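Local coordinates for proteolytically activated form of PPO4 Tyrosinase (Agaricus bisporus var. bisporus H97, PDB 4OUA), which is a copper-containing oxidase that probably hydroxylates monophenols and oxidises the resulting o-diphenols to o-quinones, an initial step of melanin synthesis, at residues S53-L58 / S76-H81; A136-D141 / A203-L208; D184-T189 / G260-H265; T189-D194 / F274-W279; D252-V257 / G264-A269. All coordinates share one frame; numbering follows the deposited sequence.

Interaction 1. Residues S53-L58 / S76-H81. With NA (sodium ion), chain E; CU1 (copper (I) ion), chain C.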
# COMPACT_ATOMS: atom_id res chain seq x y z
N SER A 53 -4.21 8.03 5.20
CA SER A 53 -3.18 8.41 4.24
C SER A 53 -2.28 9.49 4.82
O SER A 53 -1.11 9.61 4.45
CB SER A 53 -3.81 8.90 2.93
OG SER A 53 -4.54 7.86 2.30
N GLY A 54 -2.84 10.27 5.74
CA GLY A 54 -2.10 11.34 6.39
C GLY A 54 -0.96 10.82 7.24
O GLY A 54 -0.02 11.54 7.54
N ILE A 55 -1.04 9.55 7.63
CA ILE A 55 0.01 8.94 8.43
C ILE A 55 1.34 8.93 7.69
O ILE A 55 2.39 9.21 8.27
CB ILE A 55 -0.35 7.49 8.82
CG1 ILE A 55 -1.61 7.47 9.68
CG2 ILE A 55 0.81 6.84 9.56
CD1 ILE A 55 -2.09 6.07 10.02
N HIS A 56 1.29 8.62 6.39
CA HIS A 56 2.48 8.53 5.56
C HIS A 56 3.29 9.82 5.59
O HIS A 56 4.44 9.84 6.04
CB HIS A 56 2.09 8.18 4.12
CG HIS A 56 3.24 7.69 3.29
ND1 HIS A 56 3.92 8.51 2.41
CD2 HIS A 56 3.81 6.47 3.18
CE1 HIS A 56 4.87 7.82 1.81
NE2 HIS A 56 4.82 6.58 2.26
N GLY A 57 2.69 10.91 5.11
CA GLY A 57 3.37 12.20 5.08
C GLY A 57 2.60 13.27 5.82
O GLY A 57 2.34 13.15 7.02
N LEU A 58 2.23 14.33 5.10
CA LEU A 58 1.42 15.40 5.68
C LEU A 58 0.00 14.91 5.97
O LEU A 58 -0.51 14.03 5.28
CB LEU A 58 1.38 16.61 4.75
CG LEU A 58 2.66 17.43 4.62
CD1 LEU A 58 2.52 18.46 3.51
CD2 LEU A 58 2.99 18.10 5.94
N SER A 76 7.44 15.37 11.30
CA SER A 76 7.51 14.95 9.91
C SER A 76 6.51 13.82 9.67
O SER A 76 5.65 13.56 10.51
CB SER A 76 8.93 14.50 9.55
OG SER A 76 9.01 14.08 8.20
N GLY A 77 6.63 13.15 8.53
CA GLY A 77 5.78 12.02 8.22
C GLY A 77 6.08 10.84 9.12
O GLY A 77 7.05 10.86 9.89
N TYR A 78 5.25 9.80 9.04
CA TYR A 78 5.48 8.58 9.82
C TYR A 78 6.30 7.57 9.02
O TYR A 78 7.08 6.82 9.60
CB TYR A 78 4.15 7.95 10.23
CG TYR A 78 3.63 8.36 11.59
CD1 TYR A 78 4.35 8.06 12.74
CD2 TYR A 78 2.42 9.03 11.72
CE1 TYR A 78 3.87 8.43 13.99
CE2 TYR A 78 1.94 9.40 12.96
CZ TYR A 78 2.67 9.10 14.09
OH TYR A 78 2.19 9.46 15.33
N CYS A 79 6.10 7.56 7.71
CA CYS A 79 6.70 6.55 6.84
C CYS A 79 8.21 6.52 6.95
O CYS A 79 8.87 7.55 7.03
CB CYS A 79 6.29 6.77 5.38
SG CYS A 79 6.98 8.25 4.61
N THR A 80 8.76 5.31 6.98
CA THR A 80 10.19 5.10 7.09
C THR A 80 10.80 4.85 5.72
O THR A 80 10.47 3.87 5.05
CB THR A 80 10.52 3.92 8.02
OG1 THR A 80 9.91 2.73 7.50
CG2 THR A 80 9.98 4.19 9.41
N HIS A 81 11.68 5.75 5.30
CA HIS A 81 12.29 5.66 3.97
C HIS A 81 13.80 5.80 4.06
O HIS A 81 14.31 6.55 4.89
CB HIS A 81 11.69 6.73 3.05
CG HIS A 81 10.20 6.73 3.01
ND1 HIS A 81 9.44 7.70 3.63
CD2 HIS A 81 9.32 5.88 2.44
CE1 HIS A 81 8.16 7.45 3.44
NE2 HIS A 81 8.06 6.34 2.72
NA NA E . 1.12 12.60 8.88
CU CU1 C . 6.32 5.18 2.49
O HOH W 1 2.72 12.38 10.35
O HOH W 2 6.57 5.53 0.11
O HOH W 3 -0.11 11.45 10.56
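Gly-57 and Gly-77 bring the two backbones together, CA to CA 4.0 Å, where the chain leaving helix 49-54 runs beside an irregular loop. Tyr-78 N donates to Ile-55 O at 3.0 Å and also makes a weak bond to His-56 O. That same His-56 carbonyl takes the straighter N-H of Cys-79 (170°). With no side chain on either glycine the backbones can come this close, and Gly-77 CA lies near His-56 O.

Two metals flank this junction. Sodium is bound by Gly-54 O and Gly-57 O, with two waters and Pro-59 O completing the set, and one of those waters donates to Ser-76 O. On the copper side the side chains of His-56 and His-81 cross at about a right angle, their ring planes at 62°, each putting NE2 2.1 Å from the metal. With His-90 they form the copper A half of a type 3 dicopper centre, and a water is bound to this copper at 2.4 Å. Cys-79 SG is covalently joined to His-81 CE1 (1.8 Å), the Cys-His thioether of fungal tyrosinases, which ties the ligand ring to its own loop. The sulfur also lies over a face of the His-56 ring, 3.6 Å from its centroid, and Cys-79 CB covers that ring nearer its rim. In His-56, chi1 of -164° sets CG anti to the backbone N, and from there NE2 meets the copper, while ND1 is hydrogen-bonded to Ala-269 O. At the other end of the contact, Ile-55 CG2 packs on Tyr-78 CD2 at 3.5 Å, and Ile-55 O faces the edge of the tyrosine ring in its plane.

Interaction 2. Residues A136-D141 / A203-L208; sequences ALVPPD and ALIGKL
Leu-137 turns its side chain onto Leu-208 of helix 201-224, and the two cross at about a right angle with CG 3.8 Å from CG. In Leu-137, chi1 of -173° sets CG anti to the backbone N, beside Leu-208; beyond it, CD2 approaches the carbonyl O of Leu-208. An alanine here would probably open a gap beside Leu-208 CG and leave that leucine freer to turn. Val-138 splits its two methyls between residues one helical turn apart: CG2 rests on Leu-208 CB at 3.9 Å, while CG1 reaches Ile-205 CG2 at 4.2 Å. This is a loop laid on one flank of a helix in the central tyrosinase domain, held by apolar side chains without a hydrogen bond between the two segments. Pro-139 follows and offers its ring carbon CD to Leu-208 CD2 at 3.8 Å. Leu-208 is thus touched in turn by three consecutive loop residues. Pro-140 then takes the N-cap position of helix 141-144, whose Ile-144 packs against Pro-139 and Ile-205. Leu-137 also touches Ile-253 and Leu-208 touches Phe-256, both on helix 246-258, which carries copper ligands.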
# COMPACT_ATOMS: atom_id res chain seq x y z
N ALA A 136 2.30 -6.94 -14.88
CA ALA A 136 1.33 -6.17 -15.64
C ALA A 136 1.33 -4.71 -15.18
O ALA A 136 0.49 -4.31 -14.38
CB ALA A 136 -0.06 -6.77 -15.51
N LEU A 137 2.28 -3.94 -15.69
CA LEU A 137 2.45 -2.55 -15.28
C LEU A 137 1.21 -1.72 -15.59
O LEU A 137 0.76 -0.92 -14.77
CB LEU A 137 3.68 -1.94 -15.95
CG LEU A 137 4.09 -0.54 -15.48
CD1 LEU A 137 4.20 -0.48 -13.97
CD2 LEU A 137 5.40 -0.14 -16.13
N VAL A 138 0.64 -1.92 -16.78
CA VAL A 138 -0.59 -1.23 -17.15
C VAL A 138 -1.77 -1.89 -16.44
O VAL A 138 -2.17 -3.00 -16.80
CB VAL A 138 -0.82 -1.25 -18.67
CG1 VAL A 138 -2.07 -0.46 -19.02
CG2 VAL A 138 0.39 -0.67 -19.39
N PRO A 139 -2.34 -1.20 -15.44
CA PRO A 139 -3.43 -1.75 -14.63
C PRO A 139 -4.74 -1.80 -15.40
O PRO A 139 -4.82 -1.27 -16.51
CB PRO A 139 -3.52 -0.77 -13.46
CG PRO A 139 -3.09 0.53 -14.06
CD PRO A 139 -2.02 0.19 -15.07
N PRO A 140 -5.77 -2.44 -14.82
CA PRO A 140 -7.11 -2.51 -15.41
C PRO A 140 -7.74 -1.13 -15.55
O PRO A 140 -7.34 -0.20 -14.86
CB PRO A 140 -7.88 -3.38 -14.42
CG PRO A 140 -6.84 -4.15 -13.68
CD PRO A 140 -5.67 -3.22 -13.57
N ASP A 141 -8.74 -1.01 -16.42
CA ASP A 141 -9.37 0.28 -16.67
C ASP A 141 -10.08 0.80 -15.43
O ASP A 141 -10.19 2.01 -15.23
CB ASP A 141 -10.36 0.17 -17.84
CG ASP A 141 -9.69 -0.27 -19.13
OD1 ASP A 141 -8.45 -0.19 -19.21
OD2 ASP A 141 -10.41 -0.69 -20.06
N ALA A 203 -1.32 9.89 -21.47
CA ALA A 203 0.13 9.91 -21.46
C ALA A 203 0.67 8.92 -20.43
O ALA A 203 1.72 8.31 -20.64
CB ALA A 203 0.65 11.31 -21.18
N LEU A 204 -0.05 8.76 -19.33
CA LEU A 204 0.34 7.83 -18.28
C LEU A 204 0.30 6.39 -18.78
O LEU A 204 1.23 5.62 -18.54
CB LEU A 204 -0.57 7.98 -17.06
CG LEU A 204 -0.33 6.98 -15.92
CD1 LEU A 204 1.10 7.07 -15.41
CD2 LEU A 204 -1.32 7.20 -14.79
N ILE A 205 -0.78 6.03 -19.48
CA ILE A 205 -0.91 4.70 -20.05
C ILE A 205 0.23 4.42 -21.02
O ILE A 205 0.73 3.30 -21.10
CB ILE A 205 -2.26 4.52 -20.79
CG1 ILE A 205 -3.42 4.96 -19.90
CG2 ILE A 205 -2.44 3.08 -21.22
CD1 ILE A 205 -3.62 4.11 -18.67
N GLY A 206 0.64 5.45 -21.75
CA GLY A 206 1.75 5.33 -22.68
C GLY A 206 3.07 5.13 -21.97
O GLY A 206 3.90 4.33 -22.40
N LYS A 207 3.26 5.85 -20.87
CA LYS A 207 4.49 5.76 -20.08
C LYS A 207 4.66 4.37 -19.49
O LYS A 207 5.74 3.79 -19.55
CB LYS A 207 4.48 6.81 -18.97
CG LYS A 207 5.78 6.89 -18.19
CD LYS A 207 5.60 7.66 -16.89
CE LYS A 207 5.06 9.06 -17.14
NZ LYS A 207 4.88 9.82 -15.87
N LEU A 208 3.58 3.85 -18.91
CA LEU A 208 3.60 2.53 -18.28
C LEU A 208 3.90 1.43 -19.30
O LEU A 208 4.68 0.52 -19.03
CB LEU A 208 2.27 2.25 -17.59
CG LEU A 208 2.15 2.70 -16.13
CD1 LEU A 208 2.86 4.03 -15.90
CD2 LEU A 208 0.68 2.79 -15.72

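Interaction 3. Residues D184-T189 / G260-H265; sequences DTWKTT and GAIRGH
Trp-186 sends its indole across to Ile-262, Arg-263 and His-265, and the ring can be followed outward atom by atom. CB points toward the opposite loop and CG begins the ring. Along one side, CE3 comes first, 3.8 Å from His-265 CE1. Next is CZ3, and then CH2 at the far corner, 3.4 Å from Arg-263 O; this carbonyl oxygen lies in the plane of the indole at its edge, facing the rim of C-H groups. CZ2, back toward the five-membered ring, meets Ile-262 CD1 at 4.0 Å, and NE1 finishes the circuit with a hydrogen bond to Lys-197 O. The polar N-H therefore has a partner, while the benzo end meets Ile-262, Arg-263 O and His-265.

The contact joins two irregular loops of the central tyrosinase domain, one of them the connection between helices 246-258 and 277-295, both of which carry copper ligands. Here the side chains of Trp-186 and His-265 run past each other in opposite directions; the six-membered ring of Trp-186 and the imidazole meet obliquely, centroids 5.5 Å apart, planes at 39°. The histidine lies against the backbone of Thr-189. Thr-189 CA sits over one imidazole face as a CH-pi contact, 3.6 Å from the centroid, and CG2 of the same threonine adds a touch at His-265 CD2, 4.0 Å away. Thr-189 OG1 turns instead to Tyr-168 N. Thr-188 O lies obliquely near His-265 CE1, at 3.6 Å. Phe-183 meets both aromatic rings edge-to-face.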
# COMPACT_ATOMS: atom_id res chain seq x y z
N ASP A 184 -1.58 22.98 -2.85
CA ASP A 184 -2.50 23.76 -2.03
C ASP A 184 -3.76 24.15 -2.80
O ASP A 184 -4.82 24.34 -2.21
CB ASP A 184 -1.81 25.02 -1.49
CG ASP A 184 -1.15 25.85 -2.59
OD1 ASP A 184 -1.48 25.66 -3.78
OD2 ASP A 184 -0.30 26.70 -2.26
N THR A 185 -3.64 24.26 -4.12
CA THR A 185 -4.78 24.63 -4.95
C THR A 185 -5.40 23.41 -5.64
O THR A 185 -6.51 23.49 -6.16
CB THR A 185 -4.40 25.67 -6.02
OG1 THR A 185 -3.43 25.11 -6.92
CG2 THR A 185 -3.81 26.92 -5.37
N TRP A 186 -4.67 22.30 -5.65
CA TRP A 186 -5.18 21.07 -6.25
C TRP A 186 -6.32 20.49 -5.43
O TRP A 186 -6.10 19.96 -4.34
CB TRP A 186 -4.06 20.04 -6.41
CG TRP A 186 -3.50 19.97 -7.80
CD1 TRP A 186 -4.14 20.29 -8.96
CD2 TRP A 186 -2.17 19.57 -8.18
NE1 TRP A 186 -3.31 20.10 -10.03
CE2 TRP A 186 -2.09 19.66 -9.58
CE3 TRP A 186 -1.05 19.13 -7.46
CZ2 TRP A 186 -0.93 19.34 -10.28
CZ3 TRP A 186 0.10 18.81 -8.16
CH2 TRP A 186 0.15 18.92 -9.56
N LYS A 187 -7.53 20.59 -5.96
CA LYS A 187 -8.73 20.16 -5.25
C LYS A 187 -8.73 18.65 -5.02
O LYS A 187 -9.12 18.18 -3.95
CB LYS A 187 -9.98 20.59 -6.01
CG LYS A 187 -9.98 22.07 -6.39
CD LYS A 187 -11.30 22.50 -7.01
CE LYS A 187 -12.43 22.46 -5.99
NZ LYS A 187 -12.25 23.47 -4.91
N THR A 188 -8.31 17.89 -6.02
CA THR A 188 -8.21 16.44 -5.89
C THR A 188 -6.79 15.98 -6.17
O THR A 188 -5.97 16.74 -6.70
CB THR A 188 -9.18 15.70 -6.83
OG1 THR A 188 -8.62 15.65 -8.15
CG2 THR A 188 -10.53 16.40 -6.88
N THR A 189 -6.48 14.74 -5.81
CA THR A 189 -5.20 14.14 -6.16
C THR A 189 -5.07 14.00 -7.68
O THR A 189 -6.05 13.77 -8.38
CB THR A 189 -5.02 12.77 -5.49
OG1 THR A 189 -6.09 11.90 -5.87
CG2 THR A 189 -5.02 12.93 -3.97
N GLY A 260 4.80 13.88 -14.04
CA GLY A 260 4.52 14.22 -15.43
C GLY A 260 5.42 15.35 -15.88
O GLY A 260 6.65 15.24 -15.79
N ALA A 261 4.83 16.43 -16.37
CA ALA A 261 5.59 17.64 -16.67
C ALA A 261 5.97 18.31 -15.35
O ALA A 261 7.09 18.78 -15.18
CB ALA A 261 4.78 18.58 -17.54
N ILE A 262 5.01 18.34 -14.43
CA ILE A 262 5.26 18.78 -13.06
C ILE A 262 4.98 17.62 -12.11
O ILE A 262 4.41 16.61 -12.52
CB ILE A 262 4.39 20.00 -12.68
CG1 ILE A 262 2.91 19.68 -12.88
CG2 ILE A 262 4.78 21.21 -13.51
CD1 ILE A 262 2.00 20.85 -12.58
N ARG A 263 5.40 17.76 -10.86
CA ARG A 263 5.25 16.67 -9.89
C ARG A 263 3.82 16.53 -9.38
O ARG A 263 3.21 17.50 -8.91
CB ARG A 263 6.21 16.88 -8.72
CG ARG A 263 7.68 16.90 -9.11
CD ARG A 263 8.56 16.98 -7.88
NE ARG A 263 8.29 18.17 -7.08
CZ ARG A 263 8.86 18.42 -5.90
NH1 ARG A 263 9.73 17.57 -5.39
NH2 ARG A 263 8.54 19.53 -5.24
N GLY A 264 3.28 15.32 -9.48
CA GLY A 264 1.97 15.01 -8.95
C GLY A 264 2.06 14.49 -7.53
O GLY A 264 3.11 14.59 -6.90
N HIS A 265 0.97 13.93 -7.03
CA HIS A 265 0.93 13.45 -5.65
C HIS A 265 1.77 12.19 -5.42
O HIS A 265 2.52 12.11 -4.45
CB HIS A 265 -0.52 13.18 -5.22
CG HIS A 265 -1.33 14.42 -5.03
ND1 HIS A 265 -1.90 15.11 -6.08
CD2 HIS A 265 -1.67 15.11 -3.91
CE1 HIS A 265 -2.56 16.16 -5.62
NE2 HIS A 265 -2.43 16.18 -4.31

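Interaction 4. Residues T189-D194 / F274-W279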
# COMPACT_ATOMS: atom_id res chain seq x y z
N THR A 189 -6.48 14.74 -5.81
CA THR A 189 -5.20 14.14 -6.16
C THR A 189 -5.07 14.00 -7.68
O THR A 189 -6.05 13.77 -8.38
CB THR A 189 -5.02 12.77 -5.49
OG1 THR A 189 -6.09 11.90 -5.87
CG2 THR A 189 -5.02 12.93 -3.97
N VAL A 190 -3.85 14.15 -8.18
CA VAL A 190 -3.63 14.14 -9.63
C VAL A 190 -2.51 13.20 -10.06
O VAL A 190 -1.46 13.13 -9.42
CB VAL A 190 -3.32 15.55 -10.14
CG1 VAL A 190 -2.76 15.49 -11.55
CG2 VAL A 190 -4.57 16.41 -10.09
N ARG A 191 -2.74 12.49 -11.15
CA ARG A 191 -1.76 11.56 -11.70
C ARG A 191 -1.17 12.06 -13.02
O ARG A 191 -1.91 12.38 -13.95
CB ARG A 191 -2.38 10.18 -11.91
CG ARG A 191 -2.85 9.50 -10.64
CD ARG A 191 -3.60 8.21 -10.95
NE ARG A 191 -4.20 7.64 -9.75
CZ ARG A 191 -5.05 6.62 -9.75
NH1 ARG A 191 -5.41 6.05 -10.90
NH2 ARG A 191 -5.56 6.16 -8.61
N ASN A 192 0.16 12.12 -13.09
CA ASN A 192 0.85 12.49 -14.32
C ASN A 192 0.39 13.83 -14.88
O ASN A 192 -0.08 13.90 -16.01
CB ASN A 192 0.66 11.39 -15.37
CG ASN A 192 1.69 11.45 -16.48
OD1 ASN A 192 2.86 11.79 -16.25
ND2 ASN A 192 1.27 11.13 -17.70
N PRO A 193 0.52 14.90 -14.08
CA PRO A 193 0.02 16.23 -14.46
C PRO A 193 0.83 16.89 -15.57
O PRO A 193 2.03 16.64 -15.71
CB PRO A 193 0.13 17.03 -13.16
CG PRO A 193 1.26 16.38 -12.43
CD PRO A 193 1.16 14.92 -12.76
N ASP A 194 0.18 17.74 -16.36
CA ASP A 194 0.84 18.49 -17.42
C ASP A 194 1.42 19.80 -16.89
O ASP A 194 1.47 20.02 -15.68
CB ASP A 194 -0.13 18.78 -18.57
CG ASP A 194 -0.38 17.57 -19.45
OD1 ASP A 194 0.54 16.74 -19.60
OD2 ASP A 194 -1.50 17.45 -19.99
N PHE A 274 -2.18 9.93 -0.32
CA PHE A 274 -3.53 10.42 -0.59
C PHE A 274 -4.11 9.87 -1.90
O PHE A 274 -5.32 9.86 -2.09
CB PHE A 274 -3.55 11.95 -0.61
CG PHE A 274 -3.29 12.57 0.73
CD1 PHE A 274 -4.29 12.64 1.69
CD2 PHE A 274 -2.04 13.09 1.04
CE1 PHE A 274 -4.06 13.21 2.92
CE2 PHE A 274 -1.80 13.66 2.28
CZ PHE A 274 -2.81 13.72 3.22
N ASP A 275 -3.24 9.43 -2.80
CA ASP A 275 -3.68 8.82 -4.04
C ASP A 275 -4.09 7.37 -3.78
O ASP A 275 -3.27 6.57 -3.33
CB ASP A 275 -2.59 8.89 -5.11
CG ASP A 275 -3.11 8.57 -6.51
OD1 ASP A 275 -3.96 7.67 -6.65
OD2 ASP A 275 -2.66 9.23 -7.47
N PRO A 276 -5.36 7.03 -4.06
CA PRO A 276 -5.93 5.70 -3.81
C PRO A 276 -5.10 4.55 -4.39
O PRO A 276 -5.15 3.44 -3.85
CB PRO A 276 -7.29 5.78 -4.51
CG PRO A 276 -7.64 7.22 -4.46
CD PRO A 276 -6.35 7.96 -4.63
N ILE A 277 -4.35 4.80 -5.45
CA ILE A 277 -3.56 3.75 -6.08
C ILE A 277 -2.33 3.42 -5.25
O ILE A 277 -1.64 2.43 -5.50
CB ILE A 277 -3.13 4.14 -7.51
CG1 ILE A 277 -2.79 2.89 -8.33
CG2 ILE A 277 -1.95 5.11 -7.47
CD1 ILE A 277 -2.37 3.19 -9.75
N PHE A 278 -2.06 4.26 -4.26
CA PHE A 278 -0.92 4.08 -3.37
C PHE A 278 -0.99 2.75 -2.62
O PHE A 278 0.03 2.12 -2.36
CB PHE A 278 -0.84 5.24 -2.37
CG PHE A 278 0.17 5.05 -1.27
CD1 PHE A 278 1.47 5.49 -1.42
CD2 PHE A 278 -0.19 4.44 -0.08
CE1 PHE A 278 2.40 5.32 -0.41
CE2 PHE A 278 0.73 4.27 0.93
CZ PHE A 278 2.03 4.71 0.77
N TRP A 279 -2.21 2.34 -2.29
CA TRP A 279 -2.43 1.15 -1.48
C TRP A 279 -2.33 -0.14 -2.29
O TRP A 279 -1.89 -1.17 -1.78
CB TRP A 279 -3.78 1.24 -0.78
CG TRP A 279 -3.94 2.49 0.02
CD1 TRP A 279 -4.63 3.61 -0.33
CD2 TRP A 279 -3.36 2.76 1.30
NE1 TRP A 279 -4.54 4.56 0.65
CE2 TRP A 279 -3.76 4.06 1.67
CE3 TRP A 279 -2.55 2.03 2.18
CZ2 TRP A 279 -3.38 4.65 2.88
CZ3 TRP A 279 -2.17 2.62 3.38
CH2 TRP A 279 -2.59 3.91 3.71
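Asp-275 OD1 is gripped by three donors: Arg-191 NH2 at 2.9 Å, Arg-191 NE at 3.1 Å, and the backbone N of Ile-277. The arginine uses the syn lone pair, whereas Ile-277 N comes from the anti side, 29° out of the carboxylate plane, in a nearly straight bond (171°). Asp-275 OD2 takes a further bond from Arg-191 NE at 3.2 Å, also on its syn lone pair. Guanidinium and carboxylate thus meet side-on in a salt bridge, their planes only 12° apart. Arg-191 reaches it with its chain extended from CG to NE, and Ile-277 CB lies over a face of the guanidinium. An alanine in place of Asp-275 would probably leave Arg-191 without its charge mate and Ile-277 N without its cap. The aspartate opens the Asp-Pro-x-Phe signature of tyrosinases, which leads to the copper ligand His-282. Two residues before the arginine, Thr-189 CG2 packs on Phe-274 CB at 3.8 Å. Arg-191 NH1 bonds Ile-143 O of helix 141-144, and Phe-274 leans on Ser-53 of helix 49-54. The salt bridge ties loop 189-194 to the start of helix 277-295, where Asp-275 also caps Ile-277 N.

Interaction 5. Residues D252-V257 / G264-A269; sequences DIHGFV and GHMTHA. With CU1 (copper (I) ion), chain D.
The copper B site holds one end of this contact: His-254, on helix 246-258, binds the metal through NE2 at 2.0 Å, and Met-266 of the 265-268 turn meets its ring. His-250 and His-254, four residues apart on that helix, supply two ligands, with His-282 as the third protein ligand and a water at 2.3 Å. His-254 probably also contacts substrate. On the far side of its ring, ND1 donates to Met-266 O at 2.9 Å, a weak bond because the N-H is well off the line (124°), although the oxygen lies near the ring plane at the edge. This second-shell carbonyl may help fix how the imidazole is rotated about its metal bond. Met-266 then folds back on the same histidine: its chain is bent at chi2, and the bend at chi3 (-68°) turns CE back to the ND1-CE1 edge of the ring, 3.5 Å from His-254 CE1. SD stands obliquely to the ring, 4.7 Å from its centroid. Earlier in the methionine chain, CG packs on Val-257 CG1 at 3.4 Å, one helical turn beyond the histidine. Thr-267 CB comes to 3.7 Å from His-254 O. The type I turn from His-265 to His-268 lies in the link between helices 246-258 and 277-295; Met-266 touches Ile-277 and Phe-278 of the second helix, while His-281 meets His-254 edge-to-face.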
# COMPACT_ATOMS: atom_id res chain seq x y z
N ASP A 252 10.27 3.59 -8.45
CA ASP A 252 9.96 3.78 -9.86
C ASP A 252 8.46 3.90 -10.12
O ASP A 252 8.03 4.61 -11.03
CB ASP A 252 10.53 2.63 -10.69
CG ASP A 252 12.05 2.67 -10.78
OD1 ASP A 252 12.69 3.17 -9.83
OD2 ASP A 252 12.60 2.20 -11.80
N ILE A 253 7.65 3.21 -9.31
CA ILE A 253 6.21 3.23 -9.51
C ILE A 253 5.60 4.56 -9.06
O ILE A 253 4.62 5.01 -9.64
CB ILE A 253 5.52 2.08 -8.75
CG1 ILE A 253 6.12 0.74 -9.15
CG2 ILE A 253 4.02 2.10 -9.02
CD1 ILE A 253 6.01 0.44 -10.63
N HIS A 254 6.18 5.16 -8.05
CA HIS A 254 5.73 6.48 -7.60
C HIS A 254 6.06 7.53 -8.66
O HIS A 254 5.29 8.47 -8.87
CB HIS A 254 6.38 6.85 -6.27
CG HIS A 254 5.76 6.16 -5.09
ND1 HIS A 254 4.50 6.49 -4.61
CD2 HIS A 254 6.22 5.17 -4.28
CE1 HIS A 254 4.22 5.72 -3.57
NE2 HIS A 254 5.24 4.92 -3.35
N GLY A 255 7.20 7.38 -9.32
CA GLY A 255 7.62 8.29 -10.36
C GLY A 255 6.76 8.18 -11.61
O GLY A 255 6.35 9.20 -12.18
N PHE A 256 6.48 6.95 -12.03
CA PHE A 256 5.67 6.71 -13.22
C PHE A 256 4.30 7.36 -13.11
O PHE A 256 3.80 7.94 -14.07
CB PHE A 256 5.52 5.21 -13.48
CG PHE A 256 6.80 4.52 -13.84
CD1 PHE A 256 7.91 5.24 -14.24
CD2 PHE A 256 6.90 3.14 -13.77
CE1 PHE A 256 9.09 4.60 -14.58
CE2 PHE A 256 8.07 2.49 -14.10
CZ PHE A 256 9.17 3.22 -14.50
N VAL A 257 3.69 7.24 -11.94
CA VAL A 257 2.32 7.69 -11.73
C VAL A 257 2.22 9.18 -11.42
O VAL A 257 1.34 9.87 -11.94
CB VAL A 257 1.65 6.90 -10.59
CG1 VAL A 257 0.26 7.46 -10.30
CG2 VAL A 257 1.57 5.43 -10.94
N GLY A 264 3.28 15.32 -9.48
CA GLY A 264 1.97 15.01 -8.95
C GLY A 264 2.06 14.49 -7.53
O GLY A 264 3.11 14.59 -6.90
N HIS A 265 0.97 13.93 -7.03
CA HIS A 265 0.93 13.45 -5.65
C HIS A 265 1.77 12.19 -5.42
O HIS A 265 2.52 12.11 -4.45
CB HIS A 265 -0.52 13.18 -5.22
CG HIS A 265 -1.33 14.42 -5.03
ND1 HIS A 265 -1.90 15.11 -6.08
CD2 HIS A 265 -1.67 15.11 -3.91
CE1 HIS A 265 -2.56 16.16 -5.62
NE2 HIS A 265 -2.43 16.18 -4.31
N MET A 266 1.67 11.23 -6.33
CA MET A 266 2.36 9.95 -6.19
C MET A 266 3.89 10.09 -6.18
O MET A 266 4.59 9.21 -5.69
CB MET A 266 1.94 8.98 -7.30
CG MET A 266 0.70 8.17 -6.98
SD MET A 266 0.96 6.98 -5.64
CE MET A 266 2.09 5.82 -6.40
N THR A 267 4.40 11.19 -6.73
CA THR A 267 5.84 11.38 -6.81
C THR A 267 6.35 12.31 -5.71
O THR A 267 7.44 12.87 -5.81
CB THR A 267 6.26 11.95 -8.18
OG1 THR A 267 7.69 12.00 -8.25
CG2 THR A 267 5.69 13.35 -8.37
N HIS A 268 5.55 12.46 -4.66
CA HIS A 268 5.92 13.28 -3.51
C HIS A 268 5.54 12.56 -2.22
O HIS A 268 4.35 12.34 -1.96
CB HIS A 268 5.25 14.65 -3.58
CG HIS A 268 5.91 15.69 -2.73
ND1 HIS A 268 6.02 15.58 -1.37
CD2 HIS A 268 6.48 16.88 -3.06
CE1 HIS A 268 6.64 16.64 -0.88
NE2 HIS A 268 6.93 17.44 -1.89
N ALA A 269 6.54 12.20 -1.42
CA ALA A 269 6.32 11.38 -0.23
C ALA A 269 5.34 12.02 0.76
O ALA A 269 4.75 11.32 1.59
CB ALA A 269 7.65 11.11 0.46
CU CU1 D . 5.74 4.22 -1.55
O HOH W 2 6.57 5.53 0.11

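How the interactions relate
Interactions 1 and 5 contribute ligands to the two copper sites and share the water that sits 2.4 Å from one copper and 2.3 Å from the other. Interaction 4 links them through Phe-278, which touches His-56 CD2 with CZ and His-254 CE1 with CD1, both at 3.5 Å. Interactions 3 and 4 have Thr-189 in common and are tied by Ala-261 N to Pro-193 O at 2.9 Å, while interaction 3 hands Gly-264 and His-265 on to interaction 5. Interaction 2 lies farthest from interaction 1, centres 26 Å and nearest atoms about 17 Å apart. Its Lys-207 NZ is probably hydrogen-bonded to Asn-192 OD1 of interaction 4 and to Phe-256 O of interaction 5.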